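Flap endonuclease 1 (Desulfurococcus amylolyticus, PDB 3ORY) probably cleaves 5' flaps from branched DNA in replication and repair, as a structure-specific nuclease of the FEN1/XPG family. Local coordinates at residues A[173-177]-A[178-182]; A[228-232]-A[233-237]. All coordinates share one frame; numbering follows the deposited sequence.

Interaction 1: residues A[173-177]-A[178-182]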
loop_
_atom_site.group_PDB
_atom_site.type_symbol
_atom_site.label_atom_id
_atom_site.label_comp_id
_atom_site.label_asym_id
_atom_site.label_seq_id
_atom_site.Cartn_x
_atom_site.Cartn_y
_atom_site.Cartn_z
ATOM N N TYR A 173 2.413 -13.908 -5.510
ATOM C CA TYR A 173 2.142 -15.283 -5.940
ATOM C C TYR A 173 0.941 -15.392 -6.885
ATOM O O TYR A 173 0.974 -16.151 -7.857
ATOM C CB TYR A 173 1.951 -16.206 -4.733
ATOM C CG TYR A 173 1.798 -17.673 -5.104
ATOM C CD1 TYR A 173 2.892 -18.420 -5.573
ATOM C CD2 TYR A 173 0.565 -18.314 -4.979
ATOM C CE1 TYR A 173 2.750 -19.780 -5.912
ATOM C CE2 TYR A 173 0.413 -19.671 -5.317
ATOM C CZ TYR A 173 1.501 -20.387 -5.786
ATOM O OH TYR A 173 1.332 -21.713 -6.109
ATOM N N ILE A 174 -0.124 -14.649 -6.592
ATOM C CA ILE A 174 -1.282 -14.585 -7.486
ATOM C C ILE A 174 -0.885 -14.101 -8.899
ATOM O O ILE A 174 -1.343 -14.653 -9.920
ATOM C CB ILE A 174 -2.421 -13.723 -6.860
ATOM C CG1 ILE A 174 -2.981 -14.435 -5.616
ATOM C CG2 ILE A 174 -3.542 -13.447 -7.870
ATOM C CD1 ILE A 174 -3.850 -13.530 -4.694
ATOM N N VAL A 175 -0.024 -13.092 -8.964
ATOM C CA VAL A 175 0.477 -12.625 -10.260
ATOM C C VAL A 175 1.361 -13.691 -10.933
ATOM O O VAL A 175 1.225 -13.925 -12.134
ATOM C CB VAL A 175 1.228 -11.278 -10.157
ATOM C CG1 VAL A 175 1.616 -10.776 -11.554
ATOM C CG2 VAL A 175 0.355 -10.225 -9.467
ATOM N N LYS A 176 2.242 -14.333 -10.154
ATOM C CA LYS A 176 3.078 -15.445 -10.648
ATOM C C LYS A 176 2.255 -16.547 -11.303
ATOM O O LYS A 176 2.654 -17.103 -12.338
ATOM C CB LYS A 176 3.874 -16.080 -9.515
ATOM C CG LYS A 176 5.104 -15.323 -9.060
ATOM C CD LYS A 176 5.817 -16.163 -8.001
ATOM C CE LYS A 176 6.895 -15.400 -7.280
ATOM N NZ LYS A 176 7.709 -16.322 -6.436
ATOM N N LYS A 177 1.117 -16.868 -10.686
ATOM C CA LYS A 177 0.228 -17.929 -11.165
ATOM C C LYS A 177 -0.583 -17.539 -12.407
ATOM O O LYS A 177 -1.297 -18.367 -12.959
ATOM C CB LYS A 177 -0.732 -18.373 -10.044
ATOM C CG LYS A 177 -0.063 -19.050 -8.844
ATOM C CD LYS A 177 0.816 -20.234 -9.241
ATOM C CE LYS A 177 0.002 -21.506 -9.411
ATOM N NZ LYS A 177 0.832 -22.573 -10.051
ATOM N N GLY A 178 -0.480 -16.282 -12.832
ATOM C CA GLY A 178 -1.279 -15.778 -13.959
ATOM C C GLY A 178 -2.724 -15.498 -13.580
ATOM O O GLY A 178 -3.603 -15.481 -14.440
ATOM N N ASP A 179 -2.972 -15.274 -12.290
ATOM C CA ASP A 179 -4.331 -15.054 -11.797
ATOM C C ASP A 179 -4.633 -13.579 -11.561
ATOM O O ASP A 179 -5.736 -13.225 -11.158
ATOM C CB ASP A 179 -4.602 -15.889 -10.537
ATOM C CG ASP A 179 -4.706 -17.378 -10.833
ATOM O OD1 ASP A 179 -5.127 -17.747 -11.945
ATOM O OD2 ASP A 179 -4.355 -18.188 -9.960
ATOM N N ALA A 180 -3.630 -12.734 -11.789
ATOM C CA ALA A 180 -3.786 -11.286 -11.804
ATOM C C ALA A 180 -2.707 -10.729 -12.700
ATOM O O ALA A 180 -1.671 -11.358 -12.901
ATOM C CB ALA A 180 -3.668 -10.684 -10.401
ATOM N N TYR A 181 -2.961 -9.544 -13.239
ATOM C CA TYR A 181 -2.021 -8.876 -14.116
ATOM C C TYR A 181 -0.848 -8.284 -13.330
ATOM O O TYR A 181 0.299 -8.341 -13.774
ATOM C CB TYR A 181 -2.744 -7.789 -14.916
ATOM C CG TYR A 181 -1.822 -6.896 -15.698
ATOM C CD1 TYR A 181 -1.218 -7.340 -16.878
ATOM C CD2 TYR A 181 -1.551 -5.601 -15.260
ATOM C CE1 TYR A 181 -0.353 -6.498 -17.606
ATOM C CE2 TYR A 181 -0.704 -4.763 -15.965
ATOM C CZ TYR A 181 -0.110 -5.211 -17.131
ATOM O OH TYR A 181 0.726 -4.357 -17.804
ATOM N N ALA A 182 -1.141 -7.715 -12.165
ATOM C CA ALA A 182 -0.131 -7.037 -11.362
ATOM C C ALA A 182 -0.589 -6.944 -9.922
ATOM O O ALA A 182 -1.777 -7.041 -9.647
ATOM C CB ALA A 182 0.140 -5.637 -11.923
#
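The backbone of Asp179 turns back under the last helical turn, its N donating to Ile174 O at 2.9 Å almost along the C=O axis (C=O...N 163°), while Gly178 N reaches Val175 O at 3.0 Å from well above the carbonyl plane. With Gly178 at positive phi (76°), this pair of bonds defines a Schellman motif; that phi leaves little room for a beta-carbon beside Lys177 O. Val175 carries the packing beyond the turn. Its CG1, set trans to N (chi1 -175°), abuts Tyr181 O at 3.5 Å, and CG2 meets Ala182 C at 3.4 Å. Beside it, Ile174 CG2 touches Ala180 CB at 3.7 Å. The turn joins helix 167-176 to strand 182-184 of the central sheet, where Val39 of strand 37-41 backs Ile174, Val175 and Ala180. Replacing Val175 with alanine would probably leave a gap between the helix and the backbone at Tyr181 and Ala182. Toward the surface, Asp179 OD2 passes Lys177 CB at 3.6 Å and bonds to Tyr306 OH. Lys177 NZ stays 6.8 Å from Asp179 OD2, too far for a salt bridge; Lys177 CG instead lies over one face of the Tyr173 ring, offset toward its rim.

Interaction 2: residues A[228-232]-A[233-237]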
loop_
_atom_site.group_PDB
_atom_site.type_symbol
_atom_site.label_atom_id
_atom_site.label_comp_id
_atom_site.label_asym_id
_atom_site.label_seq_id
_atom_site.Cartn_x
_atom_site.Cartn_y
_atom_site.Cartn_z
ATOM N N LYS A 228 12.741 -6.627 -15.680
ATOM C CA LYS A 228 13.224 -5.360 -16.248
ATOM C C LYS A 228 13.972 -4.476 -15.234
ATOM O O LYS A 228 15.040 -3.916 -15.536
ATOM C CB LYS A 228 12.030 -4.592 -16.794
ATOM C CG LYS A 228 12.293 -3.751 -18.014
ATOM C CD LYS A 228 10.957 -3.360 -18.623
ATOM C CE LYS A 228 11.118 -2.579 -19.913
ATOM N NZ LYS A 228 9.788 -2.066 -20.343
ATOM N N LEU A 229 13.394 -4.337 -14.039
ATOM C CA LEU A 229 14.046 -3.647 -12.926
ATOM C C LEU A 229 15.410 -4.259 -12.592
ATOM O O LEU A 229 16.396 -3.548 -12.391
ATOM C CB LEU A 229 13.141 -3.678 -11.682
ATOM C CG LEU A 229 13.711 -3.172 -10.350
ATOM C CD1 LEU A 229 14.121 -1.686 -10.435
ATOM C CD2 LEU A 229 12.690 -3.375 -9.229
ATOM N N LEU A 230 15.449 -5.583 -12.505
ATOM C CA LEU A 230 16.669 -6.282 -12.127
ATOM C C LEU A 230 17.775 -6.070 -13.166
ATOM O O LEU A 230 18.927 -5.811 -12.807
ATOM C CB LEU A 230 16.380 -7.775 -11.915
ATOM C CG LEU A 230 15.427 -8.162 -10.774
ATOM C CD1 LEU A 230 15.164 -9.678 -10.784
ATOM C CD2 LEU A 230 15.944 -7.719 -9.393
ATOM N N VAL A 231 17.414 -6.168 -14.446
ATOM C CA VAL A 231 18.358 -5.952 -15.554
ATOM C C VAL A 231 18.906 -4.515 -15.543
ATOM O O VAL A 231 20.122 -4.322 -15.582
ATOM C CB VAL A 231 17.730 -6.256 -16.948
ATOM C CG1 VAL A 231 18.683 -5.856 -18.085
ATOM C CG2 VAL A 231 17.356 -7.744 -17.082
ATOM N N GLN A 232 18.009 -3.526 -15.480
ATOM C CA GLN A 232 18.409 -2.109 -15.490
ATOM C C GLN A 232 19.319 -1.770 -14.313
ATOM O O GLN A 232 20.291 -1.034 -14.461
ATOM C CB GLN A 232 17.190 -1.176 -15.477
ATOM C CG GLN A 232 16.472 -1.054 -16.806
ATOM C CD GLN A 232 17.398 -0.636 -17.933
ATOM O OE1 GLN A 232 18.120 0.365 -17.829
ATOM N NE2 GLN A 232 17.396 -1.412 -19.014
ATOM N N LEU A 233 18.998 -2.319 -13.147
ATOM C CA LEU A 233 19.831 -2.110 -11.958
ATOM C C LEU A 233 21.111 -2.943 -11.981
ATOM O O LEU A 233 22.035 -2.682 -11.217
ATOM C CB LEU A 233 19.036 -2.388 -10.677
ATOM C CG LEU A 233 18.041 -1.320 -10.204
ATOM C CD1 LEU A 233 17.385 -1.738 -8.903
ATOM C CD2 LEU A 233 18.721 0.022 -10.028
ATOM N N GLY A 234 21.156 -3.944 -12.857
ATOM C CA GLY A 234 22.304 -4.852 -12.947
ATOM C C GLY A 234 22.462 -5.738 -11.721
ATOM O O GLY A 234 23.586 -6.014 -11.289
ATOM N N ILE A 235 21.333 -6.159 -11.146
ATOM C CA ILE A 235 21.327 -6.977 -9.924
ATOM C C ILE A 235 20.463 -8.238 -10.089
ATOM O O ILE A 235 19.597 -8.295 -10.953
ATOM C CB ILE A 235 20.838 -6.179 -8.676
ATOM C CG1 ILE A 235 19.394 -5.691 -8.857
ATOM C CG2 ILE A 235 21.771 -5.004 -8.363
ATOM C CD1 ILE A 235 18.789 -5.062 -7.606
ATOM N N THR A 236 20.725 -9.241 -9.258
ATOM C CA THR A 236 19.916 -10.449 -9.206
ATOM C C THR A 236 18.736 -10.221 -8.275
ATOM O O THR A 236 18.713 -9.244 -7.515
ATOM C CB THR A 236 20.733 -11.635 -8.667
ATOM O OG1 THR A 236 21.118 -11.346 -7.318
ATOM C CG2 THR A 236 21.991 -11.893 -9.536
ATOM N N LEU A 237 17.763 -11.131 -8.305
ATOM C CA LEU A 237 16.651 -11.085 -7.362
ATOM C C LEU A 237 17.164 -11.197 -5.918
ATOM O O LEU A 237 16.687 -10.487 -5.031
ATOM C CB LEU A 237 15.609 -12.178 -7.664
ATOM C CG LEU A 237 14.422 -12.283 -6.685
ATOM C CD1 LEU A 237 13.608 -10.987 -6.578
ATOM C CD2 LEU A 237 13.498 -13.457 -7.041
#
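Leu230 O accepts the N-H of Ile235 at 2.9 Å, a fairly straight bond (N-H...O 162°) that links residues five apart and closes the end of helix 226-233. A second bond, Gly234 N to Val231 O at 2.9 Å, arrives 69° out of the carbonyl plane; with the positive phi of Gly234 the two make a Schellman motif. Just before it, in the same last turn, Leu233 N donates to Leu229 O at 3.0 Å, and the side chains of these two leucines run side by side, CD1 against CD1 at 3.6 Å. Leu230 fills the angle between helix and exit loop: its CG is trans to the carbonyl carbon (chi1 -64°), which carries CD2 to 3.7 Å from Thr236 O and CD1 to 4.0 Å from Leu237 CB. Ile235 CG1 meets the same Leu230 CD2 at 4.0 Å, and Ile235 also packs on helices 237-247 and 261-271, probably the family's helix–two-turn–helix element. Thr236 is the N-cap of helix 237-247, its OG1 bonded to Asn239 N. The linker thus meets part of the hydrogen-bonding need at both helix ends, with backbone bonds at one and a hydroxyl at the other (Lys269 NZ takes Leu233 O), while aliphatic carbon makes its side-chain contacts.

How the interactions relate
Interactions 1 and 2 are both glycine-centred Schellman turns at helix C-termini, yet they hand the chain to different elements: 173-182 leads into a strand of the central sheet, 228-237 into another helix. Neither is wholly core. Interaction 1 buries its isoleucine, valine and alanines toward the sheet, while its lysines and glycine are exposed to solvent; interaction 2 buries Leu229, Leu233 and Ile235 among helices and loops, nearer the periphery, its centre 23 Å from the chain's centre against 17 Å. Polar chemistry differs too: a carboxylate tied to a tyrosine in interaction 1, a threonine helix cap in interaction 2. Their centres stand 20 Å apart and their nearest atoms about 6 Å, so the two do not touch.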